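Local coordinates for DUF1955 domain-containing protein (PDB 1WY6) that is of unknown function but folds as an archaeal helical repeat protein, a shape that in other families often serves as a binding scaffold, at residues 11-23 with 44-57. Numbering follows the deposited sequence.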
# COMPACT_ATOMS: atom_id res chain seq x y z
N LEU A 11 4.66 -0.00 -22.42
CA LEU A 11 4.42 -0.09 -20.98
C LEU A 11 5.49 -0.94 -20.30
O LEU A 11 5.95 -0.61 -19.22
CB LEU A 11 3.02 -0.65 -20.69
CG LEU A 11 1.81 0.26 -20.95
CD1 LEU A 11 0.53 -0.49 -20.61
CD2 LEU A 11 1.91 1.53 -20.12
N MET A 12 5.88 -2.04 -20.95
CA MET A 12 6.92 -2.90 -20.39
C MET A 12 8.22 -2.12 -20.38
O MET A 12 9.08 -2.34 -19.52
CB MET A 12 7.08 -4.18 -21.23
CG MET A 12 5.95 -5.18 -21.08
SD MET A 12 5.62 -5.59 -19.34
CE MET A 12 4.18 -4.60 -19.02
N ASP A 13 8.38 -1.22 -21.34
CA ASP A 13 9.58 -0.41 -21.42
C ASP A 13 9.59 0.56 -20.25
O ASP A 13 10.62 0.78 -19.62
CB ASP A 13 9.60 0.37 -22.74
CG ASP A 13 10.85 1.19 -22.90
OD1 ASP A 13 11.95 0.62 -22.78
OD2 ASP A 13 10.73 2.41 -23.15
N ALA A 14 8.42 1.14 -19.97
CA ALA A 14 8.27 2.07 -18.86
C ALA A 14 8.50 1.31 -17.56
O ALA A 14 9.20 1.79 -16.67
CB ALA A 14 6.87 2.70 -18.87
N LYS A 15 7.94 0.10 -17.47
CA LYS A 15 8.08 -0.72 -16.27
C LYS A 15 9.54 -0.94 -15.89
O LYS A 15 9.93 -0.70 -14.75
CB LYS A 15 7.39 -2.07 -16.46
CG LYS A 15 7.42 -2.96 -15.23
CD LYS A 15 6.81 -4.33 -15.51
CE LYS A 15 6.87 -5.23 -14.27
NZ LYS A 15 6.20 -6.55 -14.49
N LYS A 16 10.35 -1.39 -16.84
CA LYS A 16 11.77 -1.63 -16.56
C LYS A 16 12.48 -0.39 -16.01
O LYS A 16 13.24 -0.49 -15.05
CB LYS A 16 12.47 -2.12 -17.82
CG LYS A 16 13.82 -2.77 -17.55
CD LYS A 16 14.26 -3.62 -18.74
CE LYS A 16 14.22 -2.83 -20.03
NZ LYS A 16 14.51 -3.67 -21.22
N PHE A 17 12.25 0.78 -16.62
CA PHE A 17 12.86 2.01 -16.13
C PHE A 17 12.52 2.18 -14.65
O PHE A 17 13.39 2.36 -13.80
CB PHE A 17 12.32 3.23 -16.89
CG PHE A 17 13.01 3.52 -18.20
CD1 PHE A 17 14.40 3.59 -18.28
CD2 PHE A 17 12.26 3.75 -19.35
CE1 PHE A 17 15.03 3.89 -19.49
CE2 PHE A 17 12.88 4.05 -20.57
CZ PHE A 17 14.27 4.12 -20.64
N LEU A 18 11.22 2.14 -14.36
CA LEU A 18 10.72 2.31 -12.99
C LEU A 18 11.34 1.32 -12.01
O LEU A 18 11.83 1.72 -10.96
CB LEU A 18 9.20 2.20 -12.96
CG LEU A 18 8.46 3.25 -13.81
CD1 LEU A 18 6.96 2.99 -13.78
CD2 LEU A 18 8.78 4.63 -13.27
N LEU A 19 11.30 0.03 -12.34
CA LEU A 19 11.90 -0.97 -11.46
C LEU A 19 13.37 -0.63 -11.22
O LEU A 19 13.91 -0.92 -10.15
CB LEU A 19 11.81 -2.38 -12.08
CG LEU A 19 10.43 -3.02 -12.25
CD1 LEU A 19 10.56 -4.30 -13.05
CD2 LEU A 19 9.82 -3.31 -10.89
N ASP A 20 14.02 -0.02 -12.21
CA ASP A 20 15.43 0.34 -12.11
C ASP A 20 15.72 1.69 -11.48
O ASP A 20 16.88 2.08 -11.38
CB ASP A 20 16.08 0.30 -13.50
CG ASP A 20 16.19 -1.11 -14.07
OD1 ASP A 20 16.57 -1.23 -15.25
OD2 ASP A 20 15.90 -2.09 -13.34
N GLY A 21 14.68 2.42 -11.09
CA GLY A 21 14.90 3.72 -10.47
C GLY A 21 14.92 4.89 -11.43
O GLY A 21 15.11 6.03 -11.00
N TYR A 22 14.74 4.63 -12.72
CA TYR A 22 14.70 5.69 -13.73
C TYR A 22 13.26 6.18 -13.73
O TYR A 22 12.53 5.97 -14.70
CB TYR A 22 15.05 5.12 -15.10
CG TYR A 22 16.49 4.70 -15.28
CD1 TYR A 22 17.43 5.59 -15.83
CD2 TYR A 22 16.91 3.41 -14.97
CE1 TYR A 22 18.74 5.20 -16.06
CE2 TYR A 22 18.23 3.01 -15.20
CZ TYR A 22 19.14 3.91 -15.76
OH TYR A 22 20.41 3.51 -16.05
N ILE A 23 12.84 6.83 -12.64
CA ILE A 23 11.47 7.31 -12.50
C ILE A 23 10.96 8.28 -13.59
O ILE A 23 9.89 8.05 -14.15
CB ILE A 23 11.26 7.98 -11.11
CG1 ILE A 23 11.88 7.12 -9.99
CG2 ILE A 23 9.78 8.17 -10.84
CD1 ILE A 23 11.25 5.73 -9.83
N TRP A 44 -4.49 -1.70 -15.71
CA TRP A 44 -3.88 -2.92 -15.17
C TRP A 44 -2.38 -2.74 -14.90
O TRP A 44 -1.81 -3.43 -14.06
CB TRP A 44 -4.03 -4.06 -16.18
CG TRP A 44 -3.26 -3.78 -17.44
CD1 TRP A 44 -3.68 -3.01 -18.49
CD2 TRP A 44 -1.91 -4.16 -17.74
NE1 TRP A 44 -2.67 -2.89 -19.42
CE2 TRP A 44 -1.57 -3.59 -18.98
CE3 TRP A 44 -0.95 -4.94 -17.07
CZ2 TRP A 44 -0.31 -3.76 -19.58
CZ3 TRP A 44 0.30 -5.11 -17.66
CH2 TRP A 44 0.61 -4.53 -18.90
N PHE A 45 -1.75 -1.83 -15.65
CA PHE A 45 -0.31 -1.61 -15.52
C PHE A 45 0.17 -1.29 -14.11
O PHE A 45 1.17 -1.83 -13.66
CB PHE A 45 0.15 -0.48 -16.44
CG PHE A 45 1.62 -0.20 -16.35
CD1 PHE A 45 2.55 -1.05 -16.95
CD2 PHE A 45 2.09 0.93 -15.68
CE1 PHE A 45 3.91 -0.78 -16.89
CE2 PHE A 45 3.45 1.20 -15.61
CZ PHE A 45 4.36 0.34 -16.22
N ILE A 46 -0.53 -0.40 -13.42
CA ILE A 46 -0.13 -0.00 -12.08
C ILE A 46 -0.13 -1.18 -11.09
O ILE A 46 0.75 -1.28 -10.24
CB ILE A 46 -1.02 1.15 -11.54
CG1 ILE A 46 -0.31 1.85 -10.39
CG2 ILE A 46 -2.40 0.62 -11.12
CD1 ILE A 46 1.05 2.47 -10.80
N CYS A 47 -1.13 -2.05 -11.22
CA CYS A 47 -1.23 -3.23 -10.35
C CYS A 47 -0.03 -4.12 -10.60
O CYS A 47 0.58 -4.66 -9.68
CB CYS A 47 -2.50 -4.04 -10.66
SG CYS A 47 -4.08 -3.13 -10.66
N ASN A 48 0.29 -4.28 -11.88
CA ASN A 48 1.39 -5.11 -12.32
C ASN A 48 2.71 -4.56 -11.77
O ASN A 48 3.51 -5.32 -11.21
CB ASN A 48 1.39 -5.16 -13.86
CG ASN A 48 2.40 -6.14 -14.43
OD1 ASN A 48 3.58 -5.85 -14.53
ND2 ASN A 48 1.92 -7.33 -14.81
N LEU A 49 2.93 -3.26 -11.90
CA LEU A 49 4.16 -2.66 -11.39
C LEU A 49 4.31 -2.87 -9.88
O LEU A 49 5.34 -3.34 -9.41
CB LEU A 49 4.21 -1.15 -11.67
CG LEU A 49 5.45 -0.42 -11.13
CD1 LEU A 49 6.69 -0.84 -11.92
CD2 LEU A 49 5.26 1.08 -11.21
N LEU A 50 3.26 -2.53 -9.13
CA LEU A 50 3.26 -2.64 -7.67
C LEU A 50 3.60 -4.03 -7.14
O LEU A 50 4.09 -4.17 -6.02
CB LEU A 50 1.91 -2.17 -7.12
CG LEU A 50 1.50 -0.72 -7.43
CD1 LEU A 50 0.06 -0.46 -6.99
CD2 LEU A 50 2.45 0.24 -6.75
N GLU A 51 3.35 -5.06 -7.95
CA GLU A 51 3.63 -6.43 -7.55
C GLU A 51 5.13 -6.68 -7.32
O GLU A 51 5.52 -7.49 -6.47
CB GLU A 51 3.10 -7.39 -8.61
CG GLU A 51 3.31 -8.87 -8.29
CD GLU A 51 2.41 -9.34 -7.17
OE1 GLU A 51 2.77 -10.33 -6.49
OE2 GLU A 51 1.33 -8.74 -6.98
N SER A 52 5.98 -5.99 -8.07
CA SER A 52 7.41 -6.21 -7.94
C SER A 52 8.30 -4.99 -7.77
O SER A 52 9.49 -5.15 -7.50
CB SER A 52 7.90 -7.03 -9.14
OG SER A 52 7.62 -6.37 -10.37
N ILE A 53 7.77 -3.79 -7.92
CA ILE A 53 8.62 -2.62 -7.78
C ILE A 53 9.25 -2.51 -6.39
O ILE A 53 8.59 -2.69 -5.36
CB ILE A 53 7.89 -1.29 -8.11
CG1 ILE A 53 8.92 -0.15 -8.19
CG2 ILE A 53 6.83 -0.97 -7.03
CD1 ILE A 53 8.34 1.16 -8.72
N ASP A 54 10.55 -2.23 -6.37
CA ASP A 54 11.31 -2.07 -5.14
C ASP A 54 10.65 -1.00 -4.27
O ASP A 54 10.25 0.06 -4.75
CB ASP A 54 12.75 -1.65 -5.48
CG ASP A 54 13.68 -1.70 -4.26
OD1 ASP A 54 13.41 -1.01 -3.24
OD2 ASP A 54 14.70 -2.41 -4.33
N CYS A 55 10.54 -1.28 -2.97
CA CYS A 55 9.94 -0.33 -2.04
C CYS A 55 10.65 1.02 -2.02
O CYS A 55 10.09 2.03 -1.57
CB CYS A 55 9.89 -0.93 -0.63
SG CYS A 55 8.61 -2.22 -0.47
N ARG A 56 11.89 1.04 -2.50
CA ARG A 56 12.67 2.28 -2.55
C ARG A 56 12.06 3.27 -3.55
O ARG A 56 12.28 4.47 -3.43
CB ARG A 56 14.11 2.02 -3.01
CG ARG A 56 15.01 1.25 -2.07
CD ARG A 56 16.38 1.10 -2.75
NE ARG A 56 16.91 2.40 -3.14
CZ ARG A 56 17.86 2.59 -4.06
NH1 ARG A 56 18.39 1.56 -4.70
NH2 ARG A 56 18.28 3.82 -4.32
N TYR A 57 11.30 2.76 -4.52
CA TYR A 57 10.72 3.61 -5.57
C TYR A 57 9.20 3.69 -5.62
O TYR A 57 8.64 4.67 -6.11
CB TYR A 57 11.19 3.14 -6.95
CG TYR A 57 12.67 2.87 -7.08
CD1 TYR A 57 13.62 3.78 -6.62
CD2 TYR A 57 13.13 1.70 -7.70
CE1 TYR A 57 14.99 3.54 -6.77
CE2 TYR A 57 14.49 1.45 -7.85
CZ TYR A 57 15.42 2.37 -7.38
OH TYR A 57 16.77 2.12 -7.50
O HOH W 1 5.55 -7.07 -12.14
O HOH W 2 12.32 -2.58 -8.63
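F45 and K15 interlock as knobs into holes where helix 7-19 packs on helix 44-52 in this all-helical repeat fold, two helices that run roughly the same way, with helices 23-36 and 39-42 between them in the chain; the axes of 11-19 and 44-52 cross at -32°. The F45 ring enters among L11, M12, A14 and K15, where CG anti to the backbone N (chi1 -180°) turns it toward helix 7-19. L11 CD2 lies over one ring face, a CH-pi contact 4.2 Å from the centroid, while K15 CB and L18 CD1 meet the edge; a flat aromatic suits a slot lined this way. Returning the insertion, K15 runs fully extended among F45, N48, L49 and S52. Its methylenes pass L49, and K15 NZ donates to N48 OD1 at 2.7 Å, tilted 16° from the carbonyl plane. Long and amphipathic, lysine can serve both the apolar groove and the polar groups at its end, where water 1 accepts from NZ and donates to N48 O. Further along the helix, L18 CD1 touches L49 CD2 at 3.6 Å, and L19 CD2 reaches I53 CA.

Where helix 7-19 stops, G21 closes a Schellman motif with positive phi, and its bare CA sits over a face of the Y57 ring, 3.5 Å from the centroid. A CB there would clash with Y57 OH. Cutting Y57 back to an alanine would remove the ring and is likely to open a gap against G21 CA and the L19 carbonyl. R56 CB backs the opposite face of the ring, and R56 N donates to the anti lone pair of D54 OD1 at 2.7 Å, capping helix 55-65.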